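Local atomic coordinates of 2-methyl-3-hydroxypyridine-5-carboxylic acid oxygenase (Mesorhizobium loti, PDB entry 3ALJ), a protein that probably uses a flavin-adenine dinucleotide cofactor to oxygenate 2-methyl-3-hydroxypyridine-5-carboxylic acid. Residues G194-D197 with N198-M202. Numbering follows the deposited sequence.
Sequences GEWD and NTIDM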
# COMPACT_ATOMS: atom_id res chain seq x y z
N GLY A 194 -6.30 26.52 -12.92
CA GLY A 194 -5.22 25.85 -12.09
C GLY A 194 -4.70 24.69 -12.86
O GLY A 194 -4.98 24.52 -14.04
N GLU A 195 -3.92 23.81 -12.18
CA GLU A 195 -3.31 22.56 -12.78
C GLU A 195 -3.89 21.42 -11.98
O GLU A 195 -3.22 20.74 -11.21
CB GLU A 195 -1.83 22.57 -12.71
CG GLU A 195 -1.29 23.72 -13.57
CD GLU A 195 0.22 23.81 -13.57
OE1 GLU A 195 0.98 22.87 -13.15
OE2 GLU A 195 0.70 24.81 -14.15
N TRP A 196 -5.20 21.24 -12.16
CA TRP A 196 -6.00 20.35 -11.31
C TRP A 196 -5.89 18.86 -11.69
O TRP A 196 -6.55 18.09 -11.02
CB TRP A 196 -7.44 20.85 -11.24
CG TRP A 196 -7.50 22.23 -10.68
CD1 TRP A 196 -8.03 23.32 -11.35
CD2 TRP A 196 -7.11 22.72 -9.39
NE1 TRP A 196 -7.99 24.43 -10.53
CE2 TRP A 196 -7.32 24.11 -9.36
CE3 TRP A 196 -6.40 22.14 -8.27
CZ2 TRP A 196 -7.08 24.90 -8.19
CZ3 TRP A 196 -6.11 22.95 -7.10
CH2 TRP A 196 -6.45 24.31 -7.10
N ASP A 197 -5.11 18.53 -12.69
CA ASP A 197 -4.73 17.14 -12.92
C ASP A 197 -3.48 16.72 -12.16
O ASP A 197 -3.14 15.54 -12.16
CB ASP A 197 -4.61 16.86 -14.41
CG ASP A 197 -5.94 16.98 -15.14
OD1 ASP A 197 -7.00 16.81 -14.58
OD2 ASP A 197 -5.79 17.22 -16.39
N ASN A 198 -2.80 17.69 -11.54
CA ASN A 198 -1.52 17.37 -10.87
C ASN A 198 -1.86 16.64 -9.53
O ASN A 198 -2.88 16.85 -8.91
CB ASN A 198 -0.75 18.66 -10.44
CG ASN A 198 -0.18 19.48 -11.60
OD1 ASN A 198 0.43 20.58 -11.34
ND2 ASN A 198 -0.37 19.04 -12.78
N THR A 199 -0.82 15.88 -9.06
CA THR A 199 -0.69 15.70 -7.59
C THR A 199 -0.23 17.02 -7.08
O THR A 199 0.70 17.65 -7.62
CB THR A 199 0.39 14.65 -7.27
OG1 THR A 199 -0.19 13.35 -7.49
CG2 THR A 199 0.83 14.81 -5.81
N ILE A 200 -0.87 17.48 -6.00
CA ILE A 200 -0.41 18.68 -5.29
C ILE A 200 -0.40 18.35 -3.81
O ILE A 200 -1.46 18.10 -3.17
CB ILE A 200 -1.33 19.90 -5.53
CG1 ILE A 200 -1.62 20.08 -7.03
CG2 ILE A 200 -0.58 21.16 -4.99
CD1 ILE A 200 -2.69 21.19 -7.29
N ASP A 201 0.79 18.36 -3.20
CA ASP A 201 0.95 18.14 -1.74
C ASP A 201 0.99 19.50 -1.09
O ASP A 201 1.99 20.23 -1.23
CB ASP A 201 2.24 17.33 -1.49
CG ASP A 201 2.29 16.87 -0.08
OD1 ASP A 201 1.30 17.09 0.68
OD2 ASP A 201 3.29 16.25 0.33
N MET A 202 -0.14 19.87 -0.48
CA MET A 202 -0.35 21.24 -0.02
C MET A 202 -0.10 21.34 1.47
O MET A 202 -0.93 20.99 2.33
CB MET A 202 -1.81 21.67 -0.28
CG MET A 202 -2.23 21.47 -1.74
SD MET A 202 -4.01 21.61 -1.86
CE MET A 202 -4.29 21.80 -3.65
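Glu195 and Asn198 close a type I beta turn, the amide N of Asn198 donating to Glu195 O over 3.1 Å, with an N-H...O angle of 159°. From this turn the chain runs directly into strand 199-203. Next to the backbone bond, the Asn198 side chain crosses that of Glu195 at a slant, its CG 3.7 Å from Glu195 CB. The carboxylate and amide planes are nearly perpendicular, and Lys93 forms a salt bridge with Glu195 OE1. With an alanine at Asn198, the turn's backbone bond could persist, but Glu195 CB and the Glu195 carbonyl oxygen would probably lose the group packed against them. The turn leads into the mixed sheet of the FAD-dependent oxygenase, where strand 199-203 pairs with strands 82-86 and 211-216. Within the strand, Ile200 and Met202 alternate with Thr199 and Asp201, and both send their ends to the Trp196 indole. Ile200 CD1 approaches the six-membered ring obliquely, 3.9 Å from Trp196 CZ3. Met202 CE meets the ring edge instead, 4.1 Å from the same Trp196 CZ3; extended through both later torsions (chi2 166°, chi3 165°), the methionine chain brings CE to the edge of the indole. Over one face of the indole, Gly194 C lies 3.9 Å above the ring plane, offset toward the rim. Asp197 forms salt bridges with Arg186 and Lys188, while Tyr214 hydrogen-bonds to Trp196 O.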